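Local coordinates for protein putative poly(3-hydroxybutyrate) depolymerase LpqC (Bordetella parapertussis 12822, PDB 3D0K) that probably hydrolyses ester bonds as a serine hydrolase of the alpha/beta-hydrolase type, perhaps those of poly(3-hydroxybutyrate), at residues Asn11-Ala16 and Asn130-Ile136; Gly213-Thr219 and Pro235-Ala239; Ala241-Tyr245 and Phe259-Val265. One frame throughout, in Å; residues are numbered along the deposited sequence.

Contact 1 (Asn11-Ala16 and Asn130-Ile136); sequences NADRIA and NIRAAEI
Helix 11-18, close to the N terminus, packs against the last turn of helix 122-133 and the loop that follows, with Ala12 and Ile15 lying against Asn130, Ala133 and Ala134 at the periphery of the alpha/beta fold. The helices come close because small residues meet: Ala12 CB is 3.7 Å from Ala133 CB, and Ala134 CB sits 3.3 Å from Ala12 O and 3.9 Å from Ala16 CB. Ile15 carries the rest of the apolar contact. With CG1 beside its own backbone N (chi1 -72°) and chi2 extended, Ile15 CD1 reaches Asn130 CB at 3.7 Å, the two side chains crossing at about a right angle, while its CG2 branch faces Ala134 CB, Ile131 CG1 and Ile136 CG1. No direct hydrogen bond joins the segments. Instead a water accepts from Ala12 N at 3.0 Å and donates to Asn130 OD1 at 2.7 Å, while the amide ND2 of Asn130 bonds to Tyr29 OH. A Schellman motif at Glu135, with phi positive at 66°, ends helix 122-133; its Ile136 N to Ile131 O bond turns the chain so that Ile136 CG1 comes 4.1 Å from Ile15 CG2. Strand 23-29 borders the pair through Tyr29, which touches Asn11 and Ile15, Asn11 ND2 bonds to Leu30 O, and Ile131 and Ile136 reach Val86 and Leu84 of strand 84-89.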
# COMPACT_ATOMS: atom_id res chain seq x y z
N ASN A 11 9.64 9.65 18.82
CA ASN A 11 9.76 8.84 17.60
C ASN A 11 10.59 9.55 16.53
O ASN A 11 11.37 8.90 15.85
CB ASN A 11 8.40 8.47 17.02
CG ASN A 11 7.79 7.26 17.72
OD1 ASN A 11 8.51 6.43 18.29
ND2 ASN A 11 6.46 7.15 17.69
N ALA A 12 10.45 10.88 16.43
CA ALA A 12 11.26 11.63 15.45
C ALA A 12 12.74 11.55 15.83
O ALA A 12 13.59 11.32 14.96
CB ALA A 12 10.80 13.08 15.36
N ASP A 13 13.06 11.71 17.12
CA ASP A 13 14.47 11.60 17.60
C ASP A 13 15.04 10.24 17.29
O ASP A 13 16.12 10.14 16.76
CB ASP A 13 14.62 11.87 19.10
CG ASP A 13 14.15 13.24 19.51
OD1 ASP A 13 14.36 14.20 18.71
OD2 ASP A 13 13.56 13.37 20.63
N ARG A 14 14.28 9.19 17.60
CA ARG A 14 14.68 7.80 17.26
C ARG A 14 14.98 7.61 15.80
O ARG A 14 16.04 7.05 15.43
CB ARG A 14 13.65 6.78 17.76
CG ARG A 14 13.85 6.53 19.24
CD ARG A 14 12.95 5.42 19.80
NE ARG A 14 11.66 5.99 20.13
CZ ARG A 14 11.35 6.58 21.29
NH1 ARG A 14 12.24 6.67 22.28
NH2 ARG A 14 10.13 7.08 21.45
N ILE A 15 14.09 8.13 14.96
CA ILE A 15 14.23 7.99 13.51
C ILE A 15 15.48 8.74 13.04
O ILE A 15 16.16 8.29 12.14
CB ILE A 15 12.95 8.46 12.74
CG1 ILE A 15 11.81 7.45 12.94
CG2 ILE A 15 13.25 8.63 11.21
CD1 ILE A 15 10.48 7.90 12.41
N ALA A 16 15.73 9.90 13.63
CA ALA A 16 16.92 10.69 13.29
C ALA A 16 18.22 9.90 13.55
O ALA A 16 19.17 9.96 12.76
CB ALA A 16 16.92 12.04 14.06
N ASN A 130 6.96 11.85 11.25
CA ASN A 130 8.12 11.66 12.05
C ASN A 130 9.46 11.64 11.32
O ASN A 130 10.47 12.15 11.86
CB ASN A 130 7.92 10.52 13.05
CG ASN A 130 7.17 10.99 14.29
OD1 ASN A 130 7.46 12.05 14.83
ND2 ASN A 130 6.20 10.23 14.72
N ILE A 131 9.44 11.09 10.11
CA ILE A 131 10.60 11.11 9.19
C ILE A 131 10.91 12.56 8.85
O ILE A 131 12.06 13.00 8.85
CB ILE A 131 10.32 10.25 7.92
CG1 ILE A 131 10.25 8.77 8.32
CG2 ILE A 131 11.39 10.45 6.80
CD1 ILE A 131 9.95 7.80 7.15
N ARG A 132 9.85 13.32 8.57
CA ARG A 132 10.01 14.76 8.34
C ARG A 132 10.46 15.59 9.56
O ARG A 132 11.32 16.46 9.42
CB ARG A 132 8.69 15.31 7.78
CG ARG A 132 8.82 16.41 6.75
CD ARG A 132 7.44 16.61 6.12
NE ARG A 132 6.47 17.20 7.05
CZ ARG A 132 5.83 18.35 6.84
NH1 ARG A 132 6.04 19.05 5.72
NH2 ARG A 132 4.97 18.80 7.75
N ALA A 133 9.90 15.32 10.75
CA ALA A 133 10.36 16.00 11.96
C ALA A 133 11.79 15.60 12.28
O ALA A 133 12.52 16.40 12.82
CB ALA A 133 9.41 15.70 13.17
N ALA A 134 12.21 14.39 11.87
CA ALA A 134 13.60 13.94 12.10
C ALA A 134 14.56 14.63 11.15
O ALA A 134 15.78 14.54 11.33
CB ALA A 134 13.67 12.41 11.88
N GLU A 135 14.01 15.31 10.13
CA GLU A 135 14.78 16.00 9.07
C GLU A 135 15.54 14.98 8.22
O GLU A 135 16.59 15.29 7.65
CB GLU A 135 15.74 17.09 9.61
CG GLU A 135 15.04 18.34 10.22
CD GLU A 135 16.05 19.43 10.63
OE1 GLU A 135 16.82 19.25 11.62
OE2 GLU A 135 16.09 20.48 9.95
N ILE A 136 15.02 13.75 8.18
CA ILE A 136 15.63 12.69 7.37
C ILE A 136 15.22 12.90 5.90
O ILE A 136 16.02 12.71 4.97
CB ILE A 136 15.23 11.29 7.92
CG1 ILE A 136 15.93 11.01 9.27
CG2 ILE A 136 15.53 10.18 6.89
CD1 ILE A 136 17.48 10.99 9.22
O HOH W 1 8.14 12.54 17.41

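Contact 2 (Gly213-Thr219 and Pro235-Ala239); sequences GDQDIAT and PHRYA. With SO4 (sulfate ion), chain E.
Asp216 OD1 accepts a hydrogen bond from Arg237 NH2 at 3.2 Å, part of a salt bridge, with a water at 3.1 Å from the same oxygen. The N-H...O angle is 153°. Arg237 approaches on the syn lone pair of OD1, and NH2 delivers its hydrogen close to the guanidinium plane, although carboxylate and guanidinium planes are turned 39° apart. The same water accepts from Arg237 N at 2.9 Å and also lies near Ala218 O, so it ties the start of helix 237-255 to the loop. Arg237 NE and NH1, on another edge of the guanidinium, both bond O3 of a sulfate, each at 2.7 Å; Gln152 NE2 holds the ion too. It probably came from the crystallisation liquor.

Asp216 OD2 bonds to ND1 of His271. Together with Ser148, on what looks like a GxSxG nucleophile elbow, this is consistent with the Ser-His-Asp triad of an alpha/beta hydrolase, in which Asp216, in the loop after strand 209-213, would be the acid. Its CG stands anti to the backbone N (chi1 -161°), bringing the carboxylate obliquely across the Arg237 chain, whose CD lies 3.3 Å from Asp216 OD2. The backbone is fastened as well: Asp216, centre of an inverse gamma turn, receives Tyr238 N on its O at 3.2 Å.

Two CH-pi contacts add to the polar ones. Asp214 CA lies over the middle of the Tyr238 ring, 3.7 Å from the centroid, and Asp214 CB leans toward CZ. Around N-cap residue His236, Ile217 CG2 covers one imidazole face, 3.8 Å from the centroid, and Pro235 CG covers the opposite one nearer the rim. Thr219 CG2 comes in at the edge of that ring.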
# COMPACT_ATOMS: atom_id res chain seq x y z
N GLY A 213 -0.78 -8.25 -12.58
CA GLY A 213 -0.05 -9.21 -13.41
C GLY A 213 -1.06 -10.07 -14.13
O GLY A 213 -2.01 -10.58 -13.52
N ASP A 214 -0.89 -10.22 -15.45
CA ASP A 214 -1.87 -10.99 -16.22
C ASP A 214 -1.72 -12.51 -16.12
O ASP A 214 -2.52 -13.27 -16.68
CB ASP A 214 -1.99 -10.49 -17.67
CG ASP A 214 -0.80 -10.86 -18.56
OD1 ASP A 214 0.09 -11.66 -18.15
OD2 ASP A 214 -0.78 -10.35 -19.71
N GLN A 215 -0.68 -12.94 -15.42
CA GLN A 215 -0.48 -14.31 -15.04
C GLN A 215 -0.87 -14.56 -13.55
O GLN A 215 -0.64 -15.64 -13.03
CB GLN A 215 0.99 -14.74 -15.29
CG GLN A 215 1.44 -14.68 -16.77
CD GLN A 215 0.49 -15.43 -17.70
OE1 GLN A 215 -0.17 -14.82 -18.53
NE2 GLN A 215 0.39 -16.76 -17.52
N ASP A 216 -1.48 -13.57 -12.87
CA ASP A 216 -1.96 -13.83 -11.50
C ASP A 216 -3.35 -14.43 -11.62
O ASP A 216 -4.39 -13.79 -11.36
CB ASP A 216 -1.93 -12.53 -10.64
CG ASP A 216 -1.97 -12.81 -9.13
OD1 ASP A 216 -2.38 -13.90 -8.69
OD2 ASP A 216 -1.58 -11.91 -8.36
N ILE A 217 -3.35 -15.69 -12.08
CA ILE A 217 -4.58 -16.34 -12.53
C ILE A 217 -4.73 -17.73 -11.94
O ILE A 217 -5.63 -18.46 -12.34
CB ILE A 217 -4.69 -16.40 -14.12
CG1 ILE A 217 -3.49 -17.17 -14.73
CG2 ILE A 217 -4.88 -14.97 -14.71
CD1 ILE A 217 -3.72 -17.68 -16.15
N ALA A 218 -3.89 -18.08 -10.98
CA ALA A 218 -4.04 -19.35 -10.26
C ALA A 218 -5.27 -19.26 -9.33
O ALA A 218 -5.54 -18.19 -8.73
CB ALA A 218 -2.76 -19.66 -9.46
N THR A 219 -6.01 -20.36 -9.20
CA THR A 219 -7.40 -20.33 -8.66
C THR A 219 -7.66 -21.11 -7.35
O THR A 219 -6.86 -21.99 -6.95
CB THR A 219 -8.42 -20.81 -9.71
OG1 THR A 219 -8.11 -22.16 -10.10
CG2 THR A 219 -8.40 -19.89 -10.97
N PRO A 235 -12.68 -15.05 -10.44
CA PRO A 235 -12.03 -16.32 -10.04
C PRO A 235 -10.58 -16.21 -9.55
O PRO A 235 -10.07 -17.17 -8.94
CB PRO A 235 -12.11 -17.19 -11.31
CG PRO A 235 -12.21 -16.17 -12.44
CD PRO A 235 -12.88 -14.94 -11.90
N HIS A 236 -9.92 -15.08 -9.81
CA HIS A 236 -8.50 -14.91 -9.56
C HIS A 236 -8.20 -13.42 -9.44
O HIS A 236 -9.06 -12.59 -9.73
CB HIS A 236 -7.60 -15.60 -10.63
CG HIS A 236 -8.00 -15.31 -12.06
ND1 HIS A 236 -8.04 -14.03 -12.57
CD2 HIS A 236 -8.40 -16.14 -13.06
CE1 HIS A 236 -8.45 -14.08 -13.83
NE2 HIS A 236 -8.69 -15.34 -14.15
N ARG A 237 -6.97 -13.07 -9.04
CA ARG A 237 -6.71 -11.69 -8.67
C ARG A 237 -6.78 -10.81 -9.91
O ARG A 237 -7.17 -9.66 -9.82
CB ARG A 237 -5.34 -11.54 -8.00
CG ARG A 237 -5.21 -12.39 -6.70
CD ARG A 237 -3.93 -12.07 -5.98
NE ARG A 237 -3.79 -12.83 -4.73
CZ ARG A 237 -3.42 -14.11 -4.65
NH1 ARG A 237 -3.31 -14.67 -3.44
NH2 ARG A 237 -3.12 -14.81 -5.75
N TYR A 238 -6.35 -11.34 -11.05
CA TYR A 238 -6.30 -10.52 -12.27
C TYR A 238 -7.75 -10.11 -12.65
O TYR A 238 -8.02 -8.92 -12.93
CB TYR A 238 -5.60 -11.32 -13.38
CG TYR A 238 -5.55 -10.62 -14.74
CD1 TYR A 238 -5.08 -9.30 -14.86
CD2 TYR A 238 -5.91 -11.31 -15.90
CE1 TYR A 238 -5.01 -8.67 -16.09
CE2 TYR A 238 -5.85 -10.69 -17.16
CZ TYR A 238 -5.40 -9.37 -17.24
OH TYR A 238 -5.35 -8.76 -18.49
N ALA A 239 -8.70 -11.07 -12.64
CA ALA A 239 -10.12 -10.72 -12.86
C ALA A 239 -10.62 -9.69 -11.84
O ALA A 239 -11.37 -8.78 -12.20
CB ALA A 239 -11.03 -11.94 -12.81
S SO4 E . -3.93 -11.69 -0.86
O1 SO4 E . -4.07 -10.25 -1.10
O2 SO4 E . -5.03 -12.08 0.04
O3 SO4 E . -4.03 -12.52 -2.03
O4 SO4 E . -2.76 -12.03 -0.08
O HOH W 2 -5.10 -15.28 -8.49

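Contact 3 (Ala241-Tyr245 and Phe259-Val265); sequences ARHYY and FGWQLQV
Tyr244 and Trp261 lie nearly face on face, an offset stack with centroids 4.5 Å apart and planes at 24°, in the beta-alpha-beta crossover where helix 237-255 links strand 209-213 to its parallel neighbour 262-266. Helix segment 241-245 runs almost antiparallel to strand 262-265, the axes 9.3 Å apart at closest approach. The stack is displaced so that the outer corner of the indole does the touching: Trp261 CH2 is 3.4 Å from Tyr244 CZ, while CZ3 lies over the phenol face toward its rim. In the five-membered ring, Trp261 NE1 bonds to Leu203 O, which fixes how the indole is turned.

Tyr245 takes a different attitude. Its ring and that of Phe259 meet obliquely, planes at 52° and centroids 5.6 Å apart, with Tyr245 CE1 coming in at the edge of Phe259. One face of the Tyr245 ring is covered by Leu263 CB, a CH-pi contact 3.9 Å from the centroid, and Trp261 O lies at its rim near the ring plane.

Toward the C-terminal end of the strand, the Arg242 side chain from the helix bends at chi3 (87°) and lays a guanidinium face against Leu263 CD2, which is 3.5 Å from Arg242 NH1; NH2 packs against Val265 CG2. Leu263 CD1 meets Ala241 CB from the strand side. Where the strand presents its backbone beside the phenol, a water accepts from Leu263 N at 2.8 Å. The oxygen of that water lies 3.1 Å from Tyr245 OH, a weak bond.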
# COMPACT_ATOMS: atom_id res chain seq x y z
N ALA A 241 -9.00 -7.41 -10.23
CA ALA A 241 -8.41 -6.09 -10.54
C ALA A 241 -9.27 -5.35 -11.59
O ALA A 241 -9.64 -4.19 -11.43
CB ALA A 241 -6.95 -6.25 -11.04
N ARG A 242 -9.68 -6.07 -12.63
CA ARG A 242 -10.52 -5.48 -13.69
C ARG A 242 -11.91 -5.12 -13.15
O ARG A 242 -12.49 -4.10 -13.53
CB ARG A 242 -10.71 -6.46 -14.86
CG ARG A 242 -9.42 -6.99 -15.48
CD ARG A 242 -9.68 -7.32 -17.02
NE ARG A 242 -9.43 -6.06 -17.74
CZ ARG A 242 -8.34 -5.77 -18.44
NH1 ARG A 242 -8.23 -4.57 -19.01
NH2 ARG A 242 -7.36 -6.66 -18.61
N HIS A 243 -12.42 -5.96 -12.28
CA HIS A 243 -13.73 -5.76 -11.65
C HIS A 243 -13.67 -4.46 -10.83
O HIS A 243 -14.59 -3.65 -10.92
CB HIS A 243 -14.05 -6.97 -10.79
CG HIS A 243 -15.42 -6.96 -10.17
ND1 HIS A 243 -15.68 -6.33 -8.97
CD2 HIS A 243 -16.59 -7.52 -10.56
CE1 HIS A 243 -16.96 -6.49 -8.65
NE2 HIS A 243 -17.53 -7.21 -9.60
N TYR A 244 -12.62 -4.28 -10.02
CA TYR A 244 -12.48 -3.08 -9.18
C TYR A 244 -12.42 -1.80 -10.01
O TYR A 244 -13.13 -0.81 -9.73
CB TYR A 244 -11.22 -3.20 -8.30
CG TYR A 244 -10.98 -2.06 -7.35
CD1 TYR A 244 -11.89 -1.73 -6.32
CD2 TYR A 244 -9.76 -1.35 -7.43
CE1 TYR A 244 -11.60 -0.67 -5.41
CE2 TYR A 244 -9.47 -0.35 -6.52
CZ TYR A 244 -10.40 -0.02 -5.53
OH TYR A 244 -10.06 0.98 -4.63
N TYR A 245 -11.56 -1.83 -11.01
CA TYR A 245 -11.44 -0.74 -11.96
C TYR A 245 -12.78 -0.32 -12.58
O TYR A 245 -13.14 0.84 -12.57
CB TYR A 245 -10.40 -1.06 -13.03
CG TYR A 245 -10.22 0.08 -14.01
CD1 TYR A 245 -9.52 1.23 -13.65
CD2 TYR A 245 -10.76 0.00 -15.29
CE1 TYR A 245 -9.34 2.27 -14.58
CE2 TYR A 245 -10.60 1.06 -16.21
CZ TYR A 245 -9.89 2.16 -15.84
OH TYR A 245 -9.74 3.18 -16.75
N PHE A 259 -12.64 10.86 -12.46
CA PHE A 259 -12.14 9.53 -12.17
C PHE A 259 -10.67 9.44 -12.58
O PHE A 259 -10.36 9.58 -13.76
CB PHE A 259 -12.94 8.51 -12.96
CG PHE A 259 -12.52 7.08 -12.74
CD1 PHE A 259 -12.65 6.48 -11.48
CD2 PHE A 259 -12.10 6.30 -13.84
CE1 PHE A 259 -12.30 5.16 -11.30
CE2 PHE A 259 -11.74 4.93 -13.66
CZ PHE A 259 -11.85 4.37 -12.42
N GLY A 260 -9.80 9.18 -11.61
CA GLY A 260 -8.35 9.27 -11.78
C GLY A 260 -7.64 7.93 -11.88
O GLY A 260 -6.44 7.90 -12.22
N TRP A 261 -8.33 6.82 -11.61
CA TRP A 261 -7.62 5.52 -11.52
C TRP A 261 -7.08 5.09 -12.87
O TRP A 261 -7.63 5.45 -13.90
CB TRP A 261 -8.50 4.41 -10.97
CG TRP A 261 -9.12 4.64 -9.64
CD1 TRP A 261 -8.92 5.71 -8.74
CD2 TRP A 261 -10.03 3.75 -9.01
NE1 TRP A 261 -9.69 5.50 -7.62
CE2 TRP A 261 -10.36 4.31 -7.74
CE3 TRP A 261 -10.59 2.51 -9.38
CZ2 TRP A 261 -11.27 3.70 -6.86
CZ3 TRP A 261 -11.48 1.87 -8.49
CH2 TRP A 261 -11.83 2.48 -7.25
N GLN A 262 -5.98 4.34 -12.85
CA GLN A 262 -5.45 3.73 -14.04
C GLN A 262 -5.24 2.26 -13.73
O GLN A 262 -4.67 1.92 -12.69
CB GLN A 262 -4.10 4.36 -14.42
CG GLN A 262 -4.11 5.90 -14.33
CD GLN A 262 -4.33 6.61 -15.67
OE1 GLN A 262 -3.55 7.51 -16.04
NE2 GLN A 262 -5.37 6.21 -16.42
N LEU A 263 -5.70 1.42 -14.65
CA LEU A 263 -5.43 -0.01 -14.62
C LEU A 263 -4.21 -0.34 -15.48
O LEU A 263 -4.22 -0.13 -16.70
CB LEU A 263 -6.67 -0.80 -15.09
CG LEU A 263 -6.46 -2.33 -15.14
CD1 LEU A 263 -6.26 -2.93 -13.72
CD2 LEU A 263 -7.60 -3.10 -15.85
N GLN A 264 -3.15 -0.83 -14.87
CA GLN A 264 -1.94 -1.12 -15.65
C GLN A 264 -1.68 -2.62 -15.61
O GLN A 264 -1.34 -3.16 -14.58
CB GLN A 264 -0.75 -0.33 -15.06
CG GLN A 264 0.58 -0.73 -15.71
CD GLN A 264 0.65 -0.31 -17.16
OE1 GLN A 264 0.64 -1.15 -18.09
NE2 GLN A 264 0.74 0.99 -17.38
N VAL A 265 -1.92 -3.32 -16.73
CA VAL A 265 -1.68 -4.74 -16.76
C VAL A 265 -0.20 -4.98 -16.98
O VAL A 265 0.40 -4.35 -17.85
CB VAL A 265 -2.49 -5.38 -17.89
CG1 VAL A 265 -2.23 -6.90 -17.95
CG2 VAL A 265 -3.99 -5.06 -17.67
O HOH W 3 -6.71 2.53 -17.02

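In the fold
From the N terminus, contact 1 comes first: helix 11-18 meets the end of helix 122-133, closing a loop of more than a hundred residues that holds several strands of the central sheet. Contact 2 closes a short loop, from the end of strand 209-213 to the start of helix 237-255, and contact 3 another, from that helix to the edge strand 262-266. The three follow in series, none nested or crossed. Contacts 2 and 3 share helix 237-255 and touch, Asp214 CB lying 3.6 Å from Val265 CG1. Contact 1 is on the opposite side of the chain's centre, its centre about 40 Å from that of contact 2 and about 35 Å from that of contact 3.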